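Local atomic coordinates of chitooligosaccharide oxidase (Gibberella zeae, PDB entry 6Y0R), a protein that oxidises the C1 hydroxyl of chitooligosaccharides to the lactone, reducing molecular oxygen to hydrogen peroxide with a bicovalently bound FAD. Residues 243-255 / 348-362. Residues are numbered along the deposited sequence; the frame is centred on the assembly and turned at random.
Sequences DQNTAPQGLYDFQ and ALTLAEFKSFVNFVS
Two helices lying against the seven-stranded antiparallel sheet of this FAD-linked oxidase pack by knobs-into-holes, the side chain of P248 settling among L351, F354, K355 and V358, and that of F354 among P248, L251, Y252 and Q255. The axes of 247-255 and 351-362 approach to 8.5 Å, their N-to-C directions 128° apart. The F354 ring has a neighbour over each face: L251 CB makes a CH-pi contact, 3.9 Å from the centroid, while L349 CB of its own segment lies over the rim of the opposite face. F354 also touches M376 of strand 371-378, which joins the helix pair to the sheet. The P248 ring rests on the facing helix, CB against the aliphatic CG of K355 at 3.6 Å and CG against V358 CG2. That same V358 methyl meets L251 CD1 at 3.5 Å, and L251 CD1 also abuts the edge of the F357 ring. Toward the N-terminal end of 351-362, L351 CB lies over the rim of one face of the Y252 ring, whose edge faces L349 O. T350 and E353 close this helix start with a capping box. At the far end Q244, extended with CG anti to its N (chi1 -172°), lays its chain along S362 and donates from NE2 to N359 OD1, a 2.7 Å bond nearly straight at the hydrogen (170°) but arriving from above the N359 carbonyl plane.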
ATOM      1  N   ASP A 243     -24.330 -18.297   1.001  1.00 25.30           N
ATOM      2  CA  ASP A 243     -23.802 -19.518   1.634  1.00 26.42           C
ATOM      3  C   ASP A 243     -23.007 -20.280   0.582  1.00 27.81           C
ATOM      4  O   ASP A 243     -22.749 -19.772  -0.546  1.00 26.23           O
ATOM      5  CB  ASP A 243     -24.928 -20.337   2.268  1.00 28.02           C
ATOM      6  CG  ASP A 243     -26.016 -20.778   1.312  1.00 32.41           C
ATOM      7  OD1 ASP A 243     -25.789 -20.736   0.089  1.00 28.43           O
ATOM      8  OD2 ASP A 243     -27.106 -21.165   1.806  1.00 36.30           O
ATOM      9  N   GLN A 244     -22.648 -21.518   0.897  1.00 28.55           N
ATOM     10  CA  GLN A 244     -21.784 -22.324   0.015  1.00 31.04           C
ATOM     11  C   GLN A 244     -22.477 -22.535  -1.339  1.00 31.65           C
ATOM     12  O   GLN A 244     -21.766 -22.596  -2.349  1.00 34.05           O
ATOM     13  CB  GLN A 244     -21.373 -23.558   0.833  1.00 35.31           C
ATOM     14  CG  GLN A 244     -20.325 -24.422   0.170  1.00 37.95           C
ATOM     15  CD  GLN A 244     -19.692 -25.367   1.164  1.00 40.49           C
ATOM     16  OE1 GLN A 244     -20.198 -25.589   2.260  1.00 44.75           O
ATOM     17  NE2 GLN A 244     -18.551 -25.912   0.784  1.00 47.71           N
ATOM     18  N   ASN A 245     -23.817 -22.539  -1.420  1.00 28.70           N
ATOM     19  CA  ASN A 245     -24.538 -22.756  -2.704  1.00 30.86           C
ATOM     20  C   ASN A 245     -24.578 -21.508  -3.593  1.00 27.66           C
ATOM     21  O   ASN A 245     -24.726 -21.681  -4.811  1.00 33.47           O
ATOM     22  CB  ASN A 245     -25.991 -23.190  -2.503  1.00 33.92           C
ATOM     23  CG  ASN A 245     -26.098 -24.560  -1.874  1.00 39.79           C
ATOM     24  OD1 ASN A 245     -25.487 -25.515  -2.342  1.00 47.52           O
ATOM     25  ND2 ASN A 245     -26.851 -24.657  -0.795  1.00 42.63           N
ATOM     26  N   THR A 246     -24.577 -20.294  -3.030  1.00 21.88           N
ATOM     27  CA  THR A 246     -24.832 -19.055  -3.775  1.00 21.92           C
ATOM     28  C   THR A 246     -23.540 -18.255  -3.921  1.00 19.51           C
ATOM     29  O   THR A 246     -23.458 -17.519  -4.892  1.00 18.87           O
ATOM     30  CB  THR A 246     -25.916 -18.217  -3.115  1.00 23.37           C
ATOM     31  OG1 THR A 246     -25.656 -18.042  -1.724  1.00 21.23           O
ATOM     32  CG2 THR A 246     -27.274 -18.892  -3.245  1.00 25.90           C
ATOM     33  N   ALA A 247     -22.586 -18.421  -3.002  1.00 20.11           N
ATOM     34  CA  ALA A 247     -21.376 -17.548  -3.024  1.00 19.21           C
ATOM     35  C   ALA A 247     -20.519 -17.791  -4.265  1.00 19.70           C
ATOM     36  O   ALA A 247     -20.001 -16.831  -4.826  1.00 19.16           O
ATOM     37  CB  ALA A 247     -20.544 -17.677  -1.774  1.00 20.35           C
ATOM     38  N   PRO A 248     -20.236 -19.032  -4.717  1.00 18.86           N
ATOM     39  CA  PRO A 248     -19.367 -19.178  -5.888  1.00 20.84           C
ATOM     40  C   PRO A 248     -19.852 -18.426  -7.128  1.00 20.22           C
ATOM     41  O   PRO A 248     -19.118 -17.725  -7.731  1.00 18.28           O
ATOM     42  CB  PRO A 248     -19.295 -20.698  -6.105  1.00 20.19           C
ATOM     43  CG  PRO A 248     -19.573 -21.254  -4.725  1.00 20.99           C
ATOM     44  CD  PRO A 248     -20.617 -20.329  -4.120  1.00 19.45           C
ATOM     45  N   GLN A 249     -21.132 -18.550  -7.479  1.00 19.98           N
ATOM     46  CA  GLN A 249     -21.645 -17.874  -8.678  1.00 20.07           C
ATOM     47  C   GLN A 249     -21.751 -16.378  -8.407  1.00 17.07           C
ATOM     48  O   GLN A 249     -21.509 -15.645  -9.349  1.00 19.06           O
ATOM     49  CB  GLN A 249     -23.029 -18.373  -9.088  1.00 21.33           C
ATOM     50  CG  GLN A 249     -23.488 -17.770 -10.403  1.00 21.53           C
ATOM     51  CD  GLN A 249     -22.800 -18.377 -11.588  1.00 21.80           C
ATOM     52  OE1 GLN A 249     -22.745 -19.600 -11.736  1.00 25.57           O
ATOM     53  NE2 GLN A 249     -22.248 -17.533 -12.435  1.00 22.66           N
ATOM     54  N   GLY A 250     -22.050 -15.963  -7.176  1.00 18.00           N
ATOM     55  CA  GLY A 250     -22.064 -14.539  -6.803  1.00 16.95           C
ATOM     56  C   GLY A 250     -20.675 -13.919  -6.989  1.00 16.11           C
ATOM     57  O   GLY A 250     -20.548 -12.845  -7.619  1.00 16.23           O
ATOM     58  N   LEU A 251     -19.613 -14.572  -6.513  1.00 15.95           N
ATOM     59  CA  LEU A 251     -18.226 -14.032  -6.693  1.00 16.13           C
ATOM     60  C   LEU A 251     -17.838 -14.010  -8.166  1.00 16.14           C
ATOM     61  O   LEU A 251     -17.266 -13.014  -8.651  1.00 18.31           O
ATOM     62  CB  LEU A 251     -17.233 -14.892  -5.906  1.00 17.29           C
ATOM     63  CG  LEU A 251     -17.400 -14.872  -4.395  1.00 18.15           C
ATOM     64  CD1 LEU A 251     -16.592 -15.990  -3.747  1.00 18.27           C
ATOM     65  CD2 LEU A 251     -17.023 -13.527  -3.826  1.00 20.47           C
ATOM     66  N   TYR A 252     -18.219 -15.057  -8.898  1.00 18.03           N
ATOM     67  CA  TYR A 252     -17.908 -15.120 -10.333  1.00 18.01           C
ATOM     68  C   TYR A 252     -18.642 -13.996 -11.063  1.00 16.84           C
ATOM     69  O   TYR A 252     -18.061 -13.320 -11.890  1.00 17.89           O
ATOM     70  CB  TYR A 252     -18.267 -16.487 -10.905  1.00 19.17           C
ATOM     71  CG  TYR A 252     -17.878 -16.639 -12.356  1.00 22.20           C
ATOM     72  CD1 TYR A 252     -16.577 -16.929 -12.710  1.00 24.76           C
ATOM     73  CD2 TYR A 252     -18.808 -16.512 -13.371  1.00 24.56           C
ATOM     74  CE1 TYR A 252     -16.216 -17.083 -14.037  1.00 25.89           C
ATOM     75  CE2 TYR A 252     -18.460 -16.620 -14.702  1.00 24.09           C
ATOM     76  CZ  TYR A 252     -17.165 -16.959 -15.033  1.00 26.71           C
ATOM     77  OH  TYR A 252     -16.800 -17.084 -16.343  1.00 29.22           O
ATOM     78  N   ASP A 253     -19.905 -13.760 -10.725  1.00 17.93           N
ATOM     79  CA  ASP A 253     -20.710 -12.705 -11.377  1.00 18.39           C
ATOM     80  C   ASP A 253     -20.146 -11.335 -11.024  1.00 17.71           C
ATOM     81  O   ASP A 253     -20.066 -10.469 -11.900  1.00 19.53           O
ATOM     82  CB  ASP A 253     -22.163 -12.765 -10.965  1.00 19.48           C
ATOM     83  CG  ASP A 253     -22.911 -13.951 -11.554  1.00 21.76           C
ATOM     84  OD1 ASP A 253     -22.412 -14.539 -12.566  1.00 25.73           O
ATOM     85  OD2 ASP A 253     -23.967 -14.277 -10.975  1.00 23.33           O
ATOM     86  N   PHE A 254     -19.679 -11.174  -9.789  1.00 17.06           N
ATOM     87  CA  PHE A 254     -18.996  -9.932  -9.367  1.00 16.79           C
ATOM     88  C   PHE A 254     -17.777  -9.696 -10.256  1.00 17.16           C
ATOM     89  O   PHE A 254     -17.558  -8.608 -10.804  1.00 16.46           O
ATOM     90  CB  PHE A 254     -18.610 -10.067  -7.891  1.00 16.77           C
ATOM     91  CG  PHE A 254     -17.936  -8.872  -7.258  1.00 17.27           C
ATOM     92  CD1 PHE A 254     -18.636  -7.721  -6.960  1.00 17.96           C
ATOM     93  CD2 PHE A 254     -16.596  -8.926  -6.944  1.00 18.34           C
ATOM     94  CE1 PHE A 254     -17.999  -6.645  -6.361  1.00 19.79           C
ATOM     95  CE2 PHE A 254     -15.957  -7.850  -6.333  1.00 20.36           C
ATOM     96  CZ  PHE A 254     -16.659  -6.697  -6.062  1.00 18.47           C
ATOM     97  N   GLN A 255     -16.901 -10.701 -10.347  1.00 16.41           N
ATOM     98  CA  GLN A 255     -15.703 -10.610 -11.198  1.00 16.69           C
ATOM     99  C   GLN A 255     -16.072 -10.259 -12.656  1.00 17.15           C
ATOM    100  O   GLN A 255     -15.414  -9.394 -13.248  1.00 16.73           O
ATOM    101  CB  GLN A 255     -14.963 -11.934 -11.120  1.00 17.92           C
ATOM    102  CG  GLN A 255     -13.924 -12.076 -12.209  1.00 19.59           C
ATOM    103  CD  GLN A 255     -13.312 -13.452 -12.245  1.00 20.78           C
ATOM    104  OE1 GLN A 255     -13.778 -14.361 -12.957  1.00 25.40           O
ATOM    105  NE2 GLN A 255     -12.321 -13.644 -11.421  1.00 16.77           N
ATOM    106  N   ALA A 348      -8.203 -13.342 -13.705  1.00 19.95           N
ATOM    107  CA  ALA A 348      -9.599 -13.815 -13.593  1.00 21.22           C
ATOM    108  C   ALA A 348      -9.612 -15.285 -13.203  1.00 19.61           C
ATOM    109  O   ALA A 348      -8.838 -16.098 -13.800  1.00 22.41           O
ATOM    110  CB  ALA A 348     -10.335 -13.616 -14.887  1.00 22.36           C
ATOM    111  N   LEU A 349     -10.532 -15.658 -12.353  1.00 19.94           N
ATOM    112  CA  LEU A 349     -10.680 -17.028 -11.825  1.00 20.84           C
ATOM    113  C   LEU A 349     -11.861 -17.723 -12.495  1.00 22.45           C
ATOM    114  O   LEU A 349     -12.802 -17.054 -12.924  1.00 24.40           O
ATOM    115  CB  LEU A 349     -10.888 -16.940 -10.321  1.00 20.12           C
ATOM    116  CG  LEU A 349      -9.780 -16.199  -9.558  1.00 21.23           C
ATOM    117  CD1 LEU A 349     -10.113 -16.132  -8.098  1.00 21.92           C
ATOM    118  CD2 LEU A 349      -8.441 -16.858  -9.762  1.00 21.93           C
ATOM    119  N   THR A 350     -11.823 -19.036 -12.511  1.00 22.90           N
ATOM    120  CA  THR A 350     -12.951 -19.821 -13.019  1.00 23.20           C
ATOM    121  C   THR A 350     -13.970 -19.985 -11.897  1.00 23.87           C
ATOM    122  O   THR A 350     -13.609 -19.918 -10.700  1.00 21.68           O
ATOM    123  CB  THR A 350     -12.460 -21.189 -13.515  1.00 22.39           C
ATOM    124  OG1 THR A 350     -11.940 -21.868 -12.387  1.00 25.63           O
ATOM    125  CG2 THR A 350     -11.412 -21.012 -14.590  1.00 26.54           C
ATOM    126  N   LEU A 351     -15.031 -20.354 -12.260  1.00 24.85           N
ATOM    127  CA  LEU A 351     -16.085 -20.656 -11.260  1.00 27.11           C
ATOM    128  C   LEU A 351     -15.635 -21.861 -10.428  1.00 24.88           C
ATOM    129  O   LEU A 351     -15.804 -21.848  -9.228  1.00 24.96           O
ATOM    130  CB  LEU A 351     -17.400 -20.964 -11.984  1.00 31.47           C
ATOM    131  CG  LEU A 351     -18.616 -21.375 -11.146  1.00 35.73           C
ATOM    132  CD1 LEU A 351     -19.023 -20.228 -10.209  1.00 34.30           C
ATOM    133  CD2 LEU A 351     -19.807 -21.852 -11.956  1.00 29.93           C
ATOM    134  N   ALA A 352     -15.016 -22.818 -10.896  1.00 27.14           N
ATOM    135  CA  ALA A 352     -14.466 -23.946 -10.107  1.00 28.41           C
ATOM    136  C   ALA A 352     -13.467 -23.425  -9.065  1.00 24.13           C
ATOM    137  O   ALA A 352     -13.467 -23.898  -7.929  1.00 27.46           O
ATOM    138  CB  ALA A 352     -13.837 -24.941 -11.055  1.00 29.40           C
ATOM    139  N   GLU A 353     -12.600 -22.467  -9.424  1.00 25.69           N
ATOM    140  CA  GLU A 353     -11.667 -21.838  -8.454  1.00 25.22           C
ATOM    141  C   GLU A 353     -12.459 -21.094  -7.375  1.00 22.38           C
ATOM    142  O   GLU A 353     -12.133 -21.200  -6.202  1.00 23.12           O
ATOM    143  CB  GLU A 353     -10.701 -20.926  -9.200  1.00 24.53           C
ATOM    144  CG  GLU A 353      -9.656 -21.732  -9.956  1.00 29.90           C
ATOM    145  CD  GLU A 353      -8.900 -21.073 -11.099  1.00 34.26           C
ATOM    146  OE1 GLU A 353      -9.337 -20.020 -11.636  1.00 26.37           O
ATOM    147  OE2 GLU A 353      -7.865 -21.678 -11.502  1.00 37.77           O
ATOM    148  N   PHE A 354     -13.534 -20.383  -7.736  1.00 20.57           N
ATOM    149  CA  PHE A 354     -14.334 -19.717  -6.688  1.00 20.87           C
ATOM    150  C   PHE A 354     -14.975 -20.781  -5.788  1.00 19.55           C
ATOM    151  O   PHE A 354     -15.094 -20.558  -4.582  1.00 19.87           O
ATOM    152  CB  PHE A 354     -15.371 -18.767  -7.279  1.00 19.73           C
ATOM    153  CG  PHE A 354     -14.809 -17.445  -7.731  1.00 19.60           C
ATOM    154  CD1 PHE A 354     -14.210 -16.598  -6.806  1.00 18.94           C
ATOM    155  CD2 PHE A 354     -14.856 -17.040  -9.063  1.00 20.16           C
ATOM    156  CE1 PHE A 354     -13.717 -15.364  -7.199  1.00 18.39           C
ATOM    157  CE2 PHE A 354     -14.361 -15.794  -9.446  1.00 19.50           C
ATOM    158  CZ  PHE A 354     -13.800 -14.957  -8.516  1.00 19.45           C
ATOM    159  N   LYS A 355     -15.410 -21.919  -6.346  1.00 22.96           N
ATOM    160  CA  LYS A 355     -15.969 -23.019  -5.511  1.00 25.03           C
ATOM    161  C   LYS A 355     -14.940 -23.535  -4.496  1.00 20.82           C
ATOM    162  O   LYS A 355     -15.313 -23.686  -3.336  1.00 22.71           O
ATOM    163  CB  LYS A 355     -16.483 -24.178  -6.373  1.00 27.64           C
ATOM    164  CG  LYS A 355     -17.826 -23.900  -7.007  1.00 32.81           C
ATOM    165  CD  LYS A 355     -18.397 -25.107  -7.764  1.00 36.04           C
ATOM    166  CE  LYS A 355     -19.666 -24.720  -8.497  1.00 40.42           C
ATOM    167  NZ  LYS A 355     -20.023 -25.683  -9.567  1.00 45.81           N
ATOM    168  N   SER A 356     -13.668 -23.700  -4.883  1.00 24.42           N
ATOM    169  CA  SER A 356     -12.590 -24.151  -3.961  1.00 25.14           C
ATOM    170  C   SER A 356     -12.442 -23.149  -2.831  1.00 21.72           C
ATOM    171  O   SER A 356     -12.362 -23.515  -1.667  1.00 23.79           O
ATOM    172  CB  SER A 356     -11.269 -24.320  -4.651  1.00 28.57           C
ATOM    173  OG  SER A 356     -11.410 -25.247  -5.708  1.00 42.59           O
ATOM    174  N   PHE A 357     -12.370 -21.865  -3.199  1.00 22.14           N
ATOM    175  CA  PHE A 357     -12.262 -20.751  -2.242  1.00 21.03           C
ATOM    176  C   PHE A 357     -13.431 -20.764  -1.257  1.00 20.58           C
ATOM    177  O   PHE A 357     -13.246 -20.712  -0.040  1.00 21.29           O
ATOM    178  CB  PHE A 357     -12.157 -19.458  -3.050  1.00 21.34           C
ATOM    179  CG  PHE A 357     -12.185 -18.208  -2.234  1.00 23.48           C
ATOM    180  CD1 PHE A 357     -11.209 -17.946  -1.303  1.00 24.71           C
ATOM    181  CD2 PHE A 357     -13.149 -17.241  -2.465  1.00 27.18           C
ATOM    182  CE1 PHE A 357     -11.238 -16.778  -0.556  1.00 24.39           C
ATOM    183  CE2 PHE A 357     -13.172 -16.073  -1.725  1.00 27.77           C
ATOM    184  CZ  PHE A 357     -12.218 -15.852  -0.762  1.00 27.46           C
ATOM    185  N   VAL A 358     -14.665 -20.767  -1.770  1.00 22.56           N
ATOM    186  CA  VAL A 358     -15.889 -20.725  -0.928  1.00 20.23           C
ATOM    187  C   VAL A 358     -15.928 -21.990  -0.033  1.00 20.89           C
ATOM    188  O   VAL A 358     -16.307 -21.870   1.125  1.00 20.29           O
ATOM    189  CB  VAL A 358     -17.132 -20.605  -1.823  1.00 20.47           C
ATOM    190  CG1 VAL A 358     -18.381 -20.892  -1.025  1.00 22.19           C
ATOM    191  CG2 VAL A 358     -17.218 -19.245  -2.518  1.00 20.97           C
ATOM    192  N   ASN A 359     -15.543 -23.152  -0.572  1.00 24.23           N
ATOM    193  CA  ASN A 359     -15.439 -24.419   0.220  1.00 24.65           C
ATOM    194  C   ASN A 359     -14.516 -24.215   1.432  1.00 24.37           C
ATOM    195  O   ASN A 359     -14.913 -24.574   2.563  1.00 26.18           O
ATOM    196  CB  ASN A 359     -15.029 -25.576  -0.697  1.00 27.74           C
ATOM    197  CG  ASN A 359     -16.154 -25.997  -1.630  1.00 34.97           C
ATOM    198  OD1 ASN A 359     -17.276 -25.466  -1.562  1.00 45.04           O
ATOM    199  ND2 ASN A 359     -15.871 -26.960  -2.493  1.00 41.54           N
ATOM    200  N   PHE A 360     -13.348 -23.589   1.255  1.00 22.67           N
ATOM    201  CA  PHE A 360     -12.402 -23.302   2.356  1.00 21.47           C
ATOM    202  C   PHE A 360     -13.061 -22.322   3.327  1.00 22.20           C
ATOM    203  O   PHE A 360     -13.051 -22.526   4.554  1.00 22.92           O
ATOM    204  CB  PHE A 360     -11.068 -22.770   1.830  1.00 23.17           C
ATOM    205  CG  PHE A 360     -10.045 -22.583   2.917  1.00 23.63           C
ATOM    206  CD1 PHE A 360     -10.094 -21.477   3.761  1.00 23.95           C
ATOM    207  CD2 PHE A 360      -9.086 -23.557   3.158  1.00 24.67           C
ATOM    208  CE1 PHE A 360      -9.178 -21.324   4.791  1.00 27.57           C
ATOM    209  CE2 PHE A 360      -8.160 -23.390   4.174  1.00 23.97           C
ATOM    210  CZ  PHE A 360      -8.230 -22.297   5.000  1.00 25.46           C
ATOM    211  N   VAL A 361     -13.659 -21.250   2.797  1.00 22.73           N
ATOM    212  CA  VAL A 361     -14.279 -20.211   3.656  1.00 22.74           C
ATOM    213  C   VAL A 361     -15.423 -20.834   4.475  1.00 23.80           C
ATOM    214  O   VAL A 361     -15.558 -20.469   5.648  1.00 22.39           O
ATOM    215  CB  VAL A 361     -14.792 -19.046   2.796  1.00 23.39           C
ATOM    216  CG1 VAL A 361     -15.734 -18.144   3.565  1.00 24.83           C
ATOM    217  CG2 VAL A 361     -13.614 -18.266   2.237  1.00 24.07           C
ATOM    218  N   SER A 362     -16.204 -21.721   3.860  1.00 24.71           N
ATOM    219  CA  SER A 362     -17.432 -22.321   4.445  1.00 28.01           C
ATOM    220  C   SER A 362     -17.114 -23.421   5.459  1.00 31.76           C
ATOM    221  O   SER A 362     -18.026 -23.728   6.248  1.00 29.14           O
ATOM    222  CB  SER A 362     -18.336 -22.852   3.352  1.00 29.66           C
ATOM    223  OG  SER A 362     -18.681 -21.789   2.475  1.00 31.39           O
TER